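PDB 5JP2: F-BAR domain only protein 1 from Danio rerio, which probably acts early in clathrin-mediated endocytosis and binds an Eps15 peptide through its mu homology domain. Local coordinates for residues A53-T56 against R57-A61; Q94-P97 against D98-D101; F104-Q107 against A108-L111; A135-D139 against P140-P144. One frame throughout, in Å; residues are numbered along the deposited sequence.

Interaction 1 of 4, residues A53-T56 against R57-A61; sequences AGIT and RIFTA
Ile55 meets Phe59 one turn on along the short helix 55-61 through both carbonyl and side chain, and Thr56 meets Thr60 through its carbonyl. That carbonyl receives the amide of Thr60, Thr60 N to Thr56 O 2.7 Å, in a nearly straight bond whose donor lies close to the extension of the C=O bond. Thr60 CG2 also comes within 3.2 Å of Thr56 O. The side chain of Thr56 turns back to the start of the segment. With chi1 at 69°, OG1 stands between the backbone N and the carbonyl carbon and donates to Ala53 O at 3.1 Å; Thr56 N gives the same oxygen a second bond. Two donors from one residue therefore close the turn that leads into the helix.

Ile55 works one residue earlier. Its carbonyl accepts Phe59 N at 3.0 Å, and its side chain runs out beside the Phe59 ring. CG1 points opposite the backbone N (chi1 -161°), which carries it over the ring face, 4.1 Å from the centroid in a CH-pi contact, while CD1 reaches toward the rim, 3.8 Å from Phe59 CZ. Ile55 O lies over that same face, nearer the ring's root, 3.4 Å from Phe59 CG.

Beyond the turn, Phe59 packs on Met106, Thr110 and Leu113 of helix 106-119, and Ile55 and Ile58 on Trp17. Chemically the helix is two-sided: the hydroxyl of Thr56 helps close the turn at the start and that of Thr60 makes only a weak bond to Arg57 O, while Ile55 and Phe59 give an apolar flank that probably helps set the ring's orientation against helix 106-119.

Interaction 2 of 4, residues Q94-P97 against D98-D101; sequences QSDP and DTKD
Asp101 OD1 has two partners: the amide nitrogen of Gln94 donates to it, NE2 to OD1 3.0 Å, and Arg71 makes a salt bridge with it. The Gln94 nitrogen comes in on the anti side of the carboxylate and somewhat out of its plane, the amide and carboxylate planes being turned 43° against each other. The other half of the amide is used too. Gln94 OE1 accepts the backbone N of Asp101 at 3.1 Å, so one primary amide takes hold of both backbone and side chain of a single residue. The chain of Gln94 is extended from CA outward (chi1 -178°), long enough to cross the loop and lay OE1 beside Lys100 CG, 3.6 Å away. With Gln94 cut back to an alanine, Asp101 N would probably lose this acceptor, and Asp101 OD1 one of its donors, leaving Arg71.

At the tip of the loop Asp96 forms an Asx turn: its OD1 accepts Asp98 N at 2.9 Å, also on the anti side. Its other oxygen, OD2, rests against the side chain of Thr99, 3.7 Å from CB.

The loop closes a beta hairpin of strands 88-90 and 99-104 in a small antiparallel sheet. On the far side of 99-104 runs strand 69-73, which pairs with Lys100 through Leu72 and supplies Arg71 and Val73 to pack against Thr99.

Interaction 3 of 4, residues F104-Q107 against A108-L111; sequences FNMQ and ALTL
Leu109 reaches back to Phe104 and Met106 chiefly with one methyl, CD2, which touches both. Its CG lies opposite the backbone N (chi1 180°), which swings the isobutyl group toward the start of the helix, and chi2 of 61° spreads the two methyls along the Phe104 ring. CD2 comes in obliquely, 3.8 Å from Phe104 CD1, and its CH-pi contact with the ring is off-centre; CD1 of the leucine lies by CE1 of the phenylalanine. Met106 is folded, and this curls its methyl round until CE is 4.0 Å from Leu109 CD2, the two side chains lying side by side and pointing the same way.

Asn105 holds the N-cap position of helix 106-119, with Phe104 just ahead of it and Leu109 at the fourth position of the helix. Contact between the residue before the cap and the fourth helical residue is the hydrophobic staple, and here it clips the end of strand 99-104 to the first turn. The backbone adds a bond of its own: Asn105 O accepts Leu109 N at 2.8 Å in a nearly straight bond.

One turn on, Met106 O is doubly gripped by Thr110. The threonine hydroxyl sits beside its own backbone N (chi1 -57°), which leans OG1 back over the preceding turn to donate to Met106 O at 2.5 Å; Thr110 N bonds to the same oxygen at 2.9 Å, from above the carbonyl plane. Leu109 also packs on Phe59 of helix 55-61. Leu111 N donates to Gln107 O, and the leucine's CG lies 3.5 Å from that oxygen.

Interaction 4 of 4, residues A135-D139 against P140-P144; sequences ASSQD and PSRAP
Asp139 closes the turn with two backbone bonds, one to its side chain and one to its carbonyl. OD1 accepts Ser141 N at 3.0 Å; the amide approaches from well above the carboxylate plane, yet the N-H points nearly straight at the oxygen. This is an Asx turn with Pro140 in the middle. The carbonyl of Asp139 takes Arg142 N at 3.1 Å, again almost straight, and Pro140 to Arg142 form a short 3-10 segment. CG of Asp139 is opposite the backbone N (chi1 -170°), which brings the carboxylate forward over the turn. Behind it, Asp139 N makes a weak bond to Ser137 OG at 3.4 Å. A valine in place of Asp139 would probably leave Ser141 N without its side-chain acceptor and the first turn less firmly held.

Farther out, Arg142 folds back alongside the strand. Its CG lies 3.6 Å from Ser137 CB, and chi2 of 25°, close to eclipsed, bends the chain there. Asp139 OD2 stands over one face of the guanidinium, well out of its plane, so no N-H points at it; it is 4.2 Å from Arg142 NH1.

The turn leads from the end of strand 125-137 toward strand 145-154, with Pro140 packed on Cys39. Backbone amides carry its bonds; OD2 probably eases the positive charge of Arg142 and nearby Arg77 through space, without a salt bridge to Arg142.

How the interactions relate
Along the chain the four contacts follow in order, each a local turn closed before the next opens. Interactions 1 and 3 belong together: their centres are 11 Å apart, and helices 55-61 and 106-119 touch where Phe59 CZ meets Met106 CE at 3.5 Å. Interaction 2 is at the other end of strand 99-104, whose last residue, Phe104, opens interaction 3, about 23 Å away between centres. Interaction 4 ends strand 125-137 of the large mixed sheet, on the opposite side of the chain's centre from interaction 1 and about 43 Å from it between centres. Together they mark a helical end, a small sheet and the middle of one elongated mu homology domain.

Interaction 1 of 4, residues A53-T56 against R57-A61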
ATOM      1  N   ALA B  53      23.578  -7.226  -7.145  1.00 39.37           N
ATOM      2  CA  ALA B  53      24.822  -6.471  -7.188  1.00 37.10           C
ATOM      3  C   ALA B  53      25.685  -6.889  -8.368  1.00 41.99           C
ATOM      4  O   ALA B  53      26.313  -6.052  -9.017  1.00 57.06           O
ATOM      5  CB  ALA B  53      25.572  -6.620  -5.874  1.00 31.14           C
ATOM      6  N   GLY B  54      25.687  -8.174  -8.700  1.00 38.94           N
ATOM      7  CA  GLY B  54      26.568  -8.628  -9.751  1.00 45.82           C
ATOM      8  C   GLY B  54      26.206  -8.145 -11.133  1.00 53.30           C
ATOM      9  O   GLY B  54      26.998  -8.322 -12.059  1.00 72.67           O
ATOM     10  N   ILE B  55      25.038  -7.530 -11.303  1.00 58.32           N
ATOM     11  CA  ILE B  55      24.637  -7.120 -12.641  1.00 57.03           C
ATOM     12  C   ILE B  55      25.344  -5.838 -13.048  1.00 52.03           C
ATOM     13  O   ILE B  55      25.344  -5.483 -14.230  1.00 57.39           O
ATOM     14  CB  ILE B  55      23.110  -6.972 -12.728  1.00 48.40           C
ATOM     15  CG1 ILE B  55      22.647  -7.009 -14.175  1.00 40.44           C
ATOM     16  CG2 ILE B  55      22.665  -5.677 -12.124  1.00 40.99           C
ATOM     17  CD1 ILE B  55      21.182  -7.129 -14.303  1.00 39.09           C
ATOM     18  N   THR B  56      25.954  -5.135 -12.099  1.00 59.29           N
ATOM     19  CA  THR B  56      26.755  -3.969 -12.439  1.00 67.89           C
ATOM     20  C   THR B  56      27.921  -4.371 -13.322  1.00 78.69           C
ATOM     21  O   THR B  56      28.080  -3.868 -14.440  1.00 84.02           O
ATOM     22  CB  THR B  56      27.269  -3.304 -11.170  1.00 68.00           C
ATOM     23  OG1 THR B  56      28.239  -4.159 -10.556  1.00 99.21           O
ATOM     24  CG2 THR B  56      26.135  -3.083 -10.207  1.00 59.90           C
ATOM     25  N   ARG B  57      28.743  -5.299 -12.827  1.00 77.07           N
ATOM     26  CA  ARG B  57      29.918  -5.741 -13.560  1.00 74.56           C
ATOM     27  C   ARG B  57      29.551  -6.149 -14.972  1.00 68.09           C
ATOM     28  O   ARG B  57      30.347  -5.978 -15.896  1.00 90.92           O
ATOM     29  CB  ARG B  57      30.596  -6.882 -12.807  1.00104.82           C
ATOM     30  CG  ARG B  57      31.159  -6.445 -11.465  1.00133.71           C
ATOM     31  CD  ARG B  57      31.958  -7.549 -10.788  1.00164.31           C
ATOM     32  NE  ARG B  57      32.539  -7.106  -9.522  1.00186.01           N
ATOM     33  CZ  ARG B  57      33.216  -7.897  -8.696  1.00191.05           C
ATOM     34  NH1 ARG B  57      33.396  -9.176  -9.000  1.00194.51           N
ATOM     35  NH2 ARG B  57      33.710  -7.413  -7.564  1.00188.19           N
ATOM     36  N   ILE B  58      28.355  -6.690 -15.162  1.00 64.13           N
ATOM     37  CA  ILE B  58      27.898  -6.975 -16.514  1.00 72.52           C
ATOM     38  C   ILE B  58      27.665  -5.678 -17.267  1.00 65.57           C
ATOM     39  O   ILE B  58      28.099  -5.520 -18.410  1.00 80.16           O
ATOM     40  CB  ILE B  58      26.622  -7.830 -16.484  1.00 58.95           C
ATOM     41  CG1 ILE B  58      26.884  -9.165 -15.803  1.00 66.74           C
ATOM     42  CG2 ILE B  58      26.113  -8.046 -17.880  1.00 49.46           C
ATOM     43  CD1 ILE B  58      27.772 -10.075 -16.605  1.00 82.44           C
ATOM     44  N   PHE B  59      26.986  -4.722 -16.627  1.00 71.14           N
ATOM     45  CA  PHE B  59      26.587  -3.506 -17.326  1.00 66.76           C
ATOM     46  C   PHE B  59      27.771  -2.599 -17.610  1.00 61.92           C
ATOM     47  O   PHE B  59      27.901  -2.075 -18.720  1.00 62.87           O
ATOM     48  CB  PHE B  59      25.536  -2.753 -16.513  1.00 63.44           C
ATOM     49  CG  PHE B  59      24.149  -3.324 -16.618  1.00 45.07           C
ATOM     50  CD1 PHE B  59      23.802  -4.172 -17.642  1.00 49.68           C
ATOM     51  CD2 PHE B  59      23.175  -2.968 -15.710  1.00 49.81           C
ATOM     52  CE1 PHE B  59      22.521  -4.676 -17.736  1.00 45.90           C
ATOM     53  CE2 PHE B  59      21.892  -3.470 -15.811  1.00 36.09           C
ATOM     54  CZ  PHE B  59      21.570  -4.321 -16.817  1.00 37.90           C
ATOM     55  N   THR B  60      28.642  -2.391 -16.621  1.00 67.98           N
ATOM     56  CA  THR B  60      29.818  -1.558 -16.843  1.00 69.00           C
ATOM     57  C   THR B  60      30.673  -2.109 -17.969  1.00 68.66           C
ATOM     58  O   THR B  60      31.182  -1.351 -18.797  1.00 83.00           O
ATOM     59  CB  THR B  60      30.631  -1.442 -15.564  1.00 76.52           C
ATOM     60  OG1 THR B  60      31.271  -2.696 -15.297  1.00103.94           O
ATOM     61  CG2 THR B  60      29.725  -1.093 -14.416  1.00 85.63           C
ATOM     62  N   ALA B  61      30.839  -3.423 -18.012  1.00 64.73           N
ATOM     63  CA  ALA B  61      31.675  -4.064 -19.009  1.00 74.95           C
ATOM     64  C   ALA B  61      31.054  -4.041 -20.394  1.00 71.34           C
ATOM     65  O   ALA B  61      31.788  -4.066 -21.384  1.00 76.80           O
ATOM     66  CB  ALA B  61      31.959  -5.504 -18.595  1.00 81.91           C
TER

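Interaction 2 of 4, residues Q94-P97 against D98-D101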
ATOM      1  N   GLN B  94       1.231   5.662 -27.535  1.00137.88           N
ATOM      2  CA  GLN B  94       0.570   4.442 -27.090  1.00131.17           C
ATOM      3  C   GLN B  94      -0.701   4.848 -26.357  1.00117.94           C
ATOM      4  O   GLN B  94      -0.641   5.466 -25.290  1.00110.18           O
ATOM      5  CB  GLN B  94       1.480   3.613 -26.188  1.00128.34           C
ATOM      6  CG  GLN B  94       0.847   2.301 -25.746  1.00125.70           C
ATOM      7  CD  GLN B  94       1.724   1.504 -24.801  1.00 83.51           C
ATOM      8  OE1 GLN B  94       2.682   2.027 -24.235  1.00 90.95           O
ATOM      9  NE2 GLN B  94       1.404   0.230 -24.632  1.00 66.94           N
ATOM     10  N   SER B  95      -1.847   4.517 -26.943  1.00121.10           N
ATOM     11  CA  SER B  95      -3.148   4.891 -26.416  1.00120.57           C
ATOM     12  C   SER B  95      -3.823   3.785 -25.618  1.00118.31           C
ATOM     13  O   SER B  95      -4.937   3.993 -25.131  1.00124.76           O
ATOM     14  CB  SER B  95      -4.062   5.320 -27.565  1.00127.40           C
ATOM     15  OG  SER B  95      -4.076   4.324 -28.571  1.00126.62           O
ATOM     16  N   ASP B  96      -3.195   2.626 -25.482  1.00106.91           N
ATOM     17  CA  ASP B  96      -3.835   1.502 -24.814  1.00 95.95           C
ATOM     18  C   ASP B  96      -4.221   1.899 -23.395  1.00 93.20           C
ATOM     19  O   ASP B  96      -3.355   2.327 -22.622  1.00 94.51           O
ATOM     20  CB  ASP B  96      -2.920   0.284 -24.806  1.00 82.90           C
ATOM     21  CG  ASP B  96      -3.616  -0.968 -24.296  1.00 84.14           C
ATOM     22  OD1 ASP B  96      -4.548  -0.873 -23.477  1.00 84.66           O
ATOM     23  OD2 ASP B  96      -3.247  -2.065 -24.747  1.00 80.59           O
ATOM     24  N   PRO B  97      -5.502   1.828 -23.036  1.00101.66           N
ATOM     25  CA  PRO B  97      -5.917   2.257 -21.693  1.00 95.58           C
ATOM     26  C   PRO B  97      -5.520   1.310 -20.577  1.00 98.84           C
ATOM     27  O   PRO B  97      -5.356   1.765 -19.439  1.00 85.45           O
ATOM     28  CB  PRO B  97      -7.438   2.346 -21.823  1.00 94.17           C
ATOM     29  CG  PRO B  97      -7.752   1.314 -22.842  1.00 90.97           C
ATOM     30  CD  PRO B  97      -6.642   1.363 -23.840  1.00 93.19           C
ATOM     31  N   ASP B  98      -5.420   0.009 -20.840  1.00100.94           N
ATOM     32  CA  ASP B  98      -5.150  -0.970 -19.793  1.00 90.40           C
ATOM     33  C   ASP B  98      -3.691  -1.378 -19.679  1.00 75.61           C
ATOM     34  O   ASP B  98      -3.369  -2.202 -18.821  1.00 74.11           O
ATOM     35  CB  ASP B  98      -5.996  -2.220 -20.003  1.00103.04           C
ATOM     36  CG  ASP B  98      -7.277  -2.188 -19.208  1.00116.24           C
ATOM     37  OD1 ASP B  98      -7.222  -1.787 -18.030  1.00101.07           O
ATOM     38  OD2 ASP B  98      -8.334  -2.555 -19.762  1.00119.40           O
ATOM     39  N   THR B  99      -2.810  -0.847 -20.523  1.00 77.71           N
ATOM     40  CA  THR B  99      -1.426  -1.295 -20.574  1.00 65.56           C
ATOM     41  C   THR B  99      -0.521  -0.141 -20.980  1.00 62.38           C
ATOM     42  O   THR B  99      -0.917   0.693 -21.793  1.00 72.03           O
ATOM     43  CB  THR B  99      -1.313  -2.453 -21.564  1.00 62.64           C
ATOM     44  OG1 THR B  99      -1.826  -3.640 -20.954  1.00 75.67           O
ATOM     45  CG2 THR B  99       0.103  -2.672 -22.007  1.00 74.07           C
ATOM     46  N   LYS B 100       0.693  -0.099 -20.430  1.00 55.16           N
ATOM     47  CA  LYS B 100       1.677   0.873 -20.889  1.00 58.54           C
ATOM     48  C   LYS B 100       3.088   0.320 -20.761  1.00 43.60           C
ATOM     49  O   LYS B 100       3.427  -0.308 -19.759  1.00 52.38           O
ATOM     50  CB  LYS B 100       1.591   2.194 -20.125  1.00 59.56           C
ATOM     51  CG  LYS B 100       2.146   3.337 -20.954  1.00 69.66           C
ATOM     52  CD  LYS B 100       2.387   4.610 -20.177  1.00 75.83           C
ATOM     53  CE  LYS B 100       2.693   5.737 -21.147  1.00 62.65           C
ATOM     54  NZ  LYS B 100       3.472   5.239 -22.315  1.00 79.68           N
ATOM     55  N   ASP B 101       3.922   0.634 -21.744  1.00 43.83           N
ATOM     56  CA  ASP B 101       5.267   0.102 -21.857  1.00 43.62           C
ATOM     57  C   ASP B 101       6.314   1.144 -21.503  1.00 41.58           C
ATOM     58  O   ASP B 101       6.144   2.337 -21.756  1.00 46.08           O
ATOM     59  CB  ASP B 101       5.558  -0.400 -23.271  1.00 63.94           C
ATOM     60  CG  ASP B 101       4.813  -1.657 -23.608  1.00 46.41           C
ATOM     61  OD1 ASP B 101       3.575  -1.623 -23.665  1.00 54.40           O
ATOM     62  OD2 ASP B 101       5.470  -2.689 -23.787  1.00 48.71           O
TER

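Interaction 3 of 4, residues F104-Q107 against A108-L111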
ATOM      1  N   PHE B 104      14.171   0.971 -20.345  1.00 32.79           N
ATOM      2  CA  PHE B 104      15.251   1.607 -19.622  1.00 35.98           C
ATOM      3  C   PHE B 104      16.237   2.256 -20.581  1.00 48.05           C
ATOM      4  O   PHE B 104      16.469   1.773 -21.690  1.00 34.85           O
ATOM      5  CB  PHE B 104      15.999   0.596 -18.766  1.00 30.45           C
ATOM      6  CG  PHE B 104      15.437   0.430 -17.406  1.00 30.46           C
ATOM      7  CD1 PHE B 104      15.837   1.233 -16.378  1.00 31.84           C
ATOM      8  CD2 PHE B 104      14.501  -0.547 -17.162  1.00 37.11           C
ATOM      9  CE1 PHE B 104      15.314   1.067 -15.136  1.00 24.90           C
ATOM     10  CE2 PHE B 104      13.981  -0.704 -15.924  1.00 27.50           C
ATOM     11  CZ  PHE B 104      14.390   0.098 -14.913  1.00 27.62           C
ATOM     12  N   ASN B 105      16.846   3.339 -20.116  1.00 38.54           N
ATOM     13  CA  ASN B 105      18.049   3.858 -20.734  1.00 37.19           C
ATOM     14  C   ASN B 105      19.224   3.107 -20.126  1.00 34.20           C
ATOM     15  O   ASN B 105      19.550   3.308 -18.955  1.00 34.63           O
ATOM     16  CB  ASN B 105      18.146   5.356 -20.464  1.00 51.22           C
ATOM     17  CG  ASN B 105      19.356   6.009 -21.105  1.00 51.22           C
ATOM     18  OD1 ASN B 105      19.215   6.996 -21.816  1.00 65.49           O
ATOM     19  ND2 ASN B 105      20.538   5.488 -20.848  1.00 55.99           N
ATOM     20  N   MET B 106      19.883   2.267 -20.908  1.00 41.97           N
ATOM     21  CA  MET B 106      20.828   1.360 -20.274  1.00 36.99           C
ATOM     22  C   MET B 106      22.103   2.074 -19.869  1.00 35.71           C
ATOM     23  O   MET B 106      22.776   1.650 -18.928  1.00 40.61           O
ATOM     24  CB  MET B 106      21.145   0.181 -21.192  1.00 46.32           C
ATOM     25  CG  MET B 106      19.946  -0.680 -21.571  1.00 33.79           C
ATOM     26  SD  MET B 106      18.945  -1.340 -20.231  1.00 44.52           S
ATOM     27  CE  MET B 106      20.121  -2.275 -19.301  1.00 27.46           C
ATOM     28  N   GLN B 107      22.427   3.174 -20.533  1.00 36.89           N
ATOM     29  CA  GLN B 107      23.603   3.944 -20.148  0.50 62.72           C
ATOM     30  C   GLN B 107      23.365   4.683 -18.835  1.00 34.82           C
ATOM     31  O   GLN B 107      24.200   4.648 -17.932  1.00 41.54           O
ATOM     32  CB  GLN B 107      23.986   4.905 -21.278  0.50 61.37           C
ATOM     33  CG  GLN B 107      24.517   4.211 -22.536  0.50 55.19           C
ATOM     34  CD  GLN B 107      24.581   5.131 -23.749  0.50 50.78           C
ATOM     35  OE1 GLN B 107      25.646   5.597 -24.142  0.50 40.71           O
ATOM     36  NE2 GLN B 107      23.437   5.373 -24.358  0.50 52.77           N
ATOM     37  N   ALA B 108      22.217   5.346 -18.702  1.00 34.23           N
ATOM     38  CA  ALA B 108      21.886   5.993 -17.436  1.00 37.51           C
ATOM     39  C   ALA B 108      21.730   4.970 -16.317  1.00 29.34           C
ATOM     40  O   ALA B 108      22.254   5.152 -15.219  1.00 38.21           O
ATOM     41  CB  ALA B 108      20.615   6.825 -17.585  1.00 37.70           C
ATOM     42  N   LEU B 109      21.019   3.874 -16.587  1.00 31.92           N
ATOM     43  CA  LEU B 109      20.861   2.823 -15.585  1.00 31.77           C
ATOM     44  C   LEU B 109      22.208   2.296 -15.112  1.00 28.30           C
ATOM     45  O   LEU B 109      22.417   2.109 -13.910  1.00 33.13           O
ATOM     46  CB  LEU B 109      20.015   1.680 -16.139  1.00 29.60           C
ATOM     47  CG  LEU B 109      19.816   0.536 -15.148  1.00 27.73           C
ATOM     48  CD1 LEU B 109      19.100   1.045 -13.912  1.00 32.79           C
ATOM     49  CD2 LEU B 109      19.087  -0.637 -15.761  1.00 20.66           C
ATOM     50  N   THR B 110      23.132   2.048 -16.042  1.00 29.15           N
ATOM     51  CA  THR B 110      24.471   1.594 -15.670  1.00 25.50           C
ATOM     52  C   THR B 110      25.150   2.573 -14.733  1.00 34.00           C
ATOM     53  O   THR B 110      25.701   2.180 -13.701  1.00 39.82           O
ATOM     54  CB  THR B 110      25.331   1.385 -16.913  1.00 34.21           C
ATOM     55  OG1 THR B 110      24.690   0.457 -17.785  1.00 37.13           O
ATOM     56  CG2 THR B 110      26.682   0.862 -16.536  1.00 40.76           C
ATOM     57  N   LEU B 111      25.164   3.853 -15.105  1.00 39.41           N
ATOM     58  CA  LEU B 111      25.780   4.860 -14.251  1.00 34.39           C
ATOM     59  C   LEU B 111      25.092   4.917 -12.901  1.00 43.12           C
ATOM     60  O   LEU B 111      25.746   5.085 -11.866  1.00 48.16           O
ATOM     61  CB  LEU B 111      25.728   6.226 -14.925  1.00 36.85           C
ATOM     62  CG  LEU B 111      26.647   6.378 -16.128  1.00 43.29           C
ATOM     63  CD1 LEU B 111      26.461   7.716 -16.774  1.00 43.30           C
ATOM     64  CD2 LEU B 111      28.071   6.215 -15.679  1.00 59.16           C
TER

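Interaction 4 of 4, residues A135-D139 against P140-P144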
ATOM      1  N   ALA B 135      -4.620   7.085  -7.338  1.00 44.36           N
ATOM      2  CA  ALA B 135      -5.963   6.687  -7.733  1.00 38.32           C
ATOM      3  C   ALA B 135      -6.960   7.207  -6.715  1.00 36.96           C
ATOM      4  O   ALA B 135      -6.752   7.046  -5.512  1.00 45.02           O
ATOM      5  CB  ALA B 135      -6.080   5.169  -7.861  1.00 38.20           C
ATOM      6  N   SER B 136      -8.027   7.836  -7.199  1.00 37.64           N
ATOM      7  CA  SER B 136      -9.033   8.467  -6.358  1.00 34.20           C
ATOM      8  C   SER B 136     -10.410   7.994  -6.762  1.00 37.93           C
ATOM      9  O   SER B 136     -10.666   7.753  -7.941  1.00 44.76           O
ATOM     10  CB  SER B 136      -9.000   9.984  -6.467  1.00 45.76           C
ATOM     11  OG  SER B 136      -7.753  10.507  -6.074  1.00 55.22           O
ATOM     12  N   SER B 137     -11.298   7.866  -5.784  1.00 33.23           N
ATOM     13  CA  SER B 137     -12.661   7.477  -6.093  1.00 34.37           C
ATOM     14  C   SER B 137     -13.598   7.981  -5.008  1.00 32.81           C
ATOM     15  O   SER B 137     -13.187   8.210  -3.872  1.00 41.67           O
ATOM     16  CB  SER B 137     -12.793   5.966  -6.250  1.00 35.35           C
ATOM     17  OG  SER B 137     -13.819   5.661  -7.169  1.00 49.87           O
ATOM     18  N   GLN B 138     -14.843   8.229  -5.392  1.00 44.23           N
ATOM     19  CA  GLN B 138     -15.940   8.396  -4.449  1.00 41.12           C
ATOM     20  C   GLN B 138     -16.776   7.130  -4.336  1.00 50.07           C
ATOM     21  O   GLN B 138     -17.808   7.131  -3.668  1.00 56.34           O
ATOM     22  CB  GLN B 138     -16.810   9.579  -4.857  1.00 57.23           C
ATOM     23  CG  GLN B 138     -16.070  10.898  -4.824  1.00 60.12           C
ATOM     24  CD  GLN B 138     -16.952  12.076  -5.154  1.00 79.03           C
ATOM     25  OE1 GLN B 138     -18.057  11.913  -5.668  1.00 91.35           O
ATOM     26  NE2 GLN B 138     -16.474  13.277  -4.853  1.00 75.43           N
ATOM     27  N   ASP B 139     -16.360   6.065  -5.008  1.00 62.15           N
ATOM     28  CA  ASP B 139     -17.066   4.795  -4.993  1.00 56.16           C
ATOM     29  C   ASP B 139     -16.506   3.937  -3.865  1.00 58.47           C
ATOM     30  O   ASP B 139     -15.330   3.567  -3.913  1.00 68.16           O
ATOM     31  CB  ASP B 139     -16.883   4.096  -6.330  1.00 53.59           C
ATOM     32  CG  ASP B 139     -17.763   2.890  -6.487  1.00 79.18           C
ATOM     33  OD1 ASP B 139     -18.285   2.370  -5.481  1.00101.87           O
ATOM     34  OD2 ASP B 139     -17.928   2.445  -7.637  1.00 88.73           O
ATOM     35  N   PRO B 140     -17.303   3.586  -2.851  1.00 58.00           N
ATOM     36  CA  PRO B 140     -16.768   2.760  -1.757  1.00 48.26           C
ATOM     37  C   PRO B 140     -16.231   1.432  -2.221  1.00 45.63           C
ATOM     38  O   PRO B 140     -15.472   0.798  -1.488  1.00 48.10           O
ATOM     39  CB  PRO B 140     -17.974   2.588  -0.823  1.00 53.83           C
ATOM     40  CG  PRO B 140     -19.155   2.940  -1.639  1.00 39.62           C
ATOM     41  CD  PRO B 140     -18.702   3.953  -2.626  1.00 74.12           C
ATOM     42  N   SER B 141     -16.584   0.997  -3.424  1.00 52.40           N
ATOM     43  CA  SER B 141     -16.085  -0.264  -3.947  1.00 65.42           C
ATOM     44  C   SER B 141     -14.574  -0.301  -4.049  1.00 55.33           C
ATOM     45  O   SER B 141     -14.007  -1.376  -4.248  1.00 47.75           O
ATOM     46  CB  SER B 141     -16.646  -0.493  -5.327  1.00 69.91           C
ATOM     47  OG  SER B 141     -16.190   0.505  -6.207  1.00 89.36           O
ATOM     48  N   ARG B 142     -13.915   0.844  -3.968  1.00 54.75           N
ATOM     49  CA  ARG B 142     -12.468   0.886  -4.004  1.00 55.68           C
ATOM     50  C   ARG B 142     -11.855   0.718  -2.623  1.00 48.57           C
ATOM     51  O   ARG B 142     -10.643   0.543  -2.517  1.00 62.28           O
ATOM     52  CB  ARG B 142     -11.984   2.205  -4.614  1.00 66.45           C
ATOM     53  CG  ARG B 142     -12.124   2.422  -6.138  1.00 84.02           C
ATOM     54  CD  ARG B 142     -13.213   1.637  -6.850  1.00 94.21           C
ATOM     55  NE  ARG B 142     -13.112   1.804  -8.300  1.00106.86           N
ATOM     56  CZ  ARG B 142     -13.787   1.086  -9.192  1.00104.80           C
ATOM     57  NH1 ARG B 142     -14.620   0.133  -8.801  1.00 90.39           N
ATOM     58  NH2 ARG B 142     -13.621   1.318 -10.486  1.00101.78           N
ATOM     59  N   ALA B 143     -12.633   0.766  -1.591  1.00 43.19           N
ATOM     60  CA  ALA B 143     -12.078   0.670  -0.254  1.00 35.31           C
ATOM     61  C   ALA B 143     -12.183  -0.749   0.252  1.00 36.70           C
ATOM     62  O   ALA B 143     -13.274  -1.319   0.240  1.00 48.56           O
ATOM     63  CB  ALA B 143     -12.809   1.606   0.698  1.00 35.44           C
ATOM     64  N   PRO B 144     -11.092  -1.351   0.708  1.00 32.33           N
ATOM     65  CA  PRO B 144     -11.163  -2.747   1.144  1.00 27.11           C
ATOM     66  C   PRO B 144     -12.001  -2.959   2.388  1.00 31.14           C
ATOM     67  O   PRO B 144     -12.579  -4.038   2.569  1.00 36.32           O
ATOM     68  CB  PRO B 144      -9.696  -3.104   1.393  1.00 36.56           C
ATOM     69  CG  PRO B 144      -9.030  -1.839   1.621  1.00 37.03           C
ATOM     70  CD  PRO B 144      -9.734  -0.809   0.816  1.00 32.04           C
TER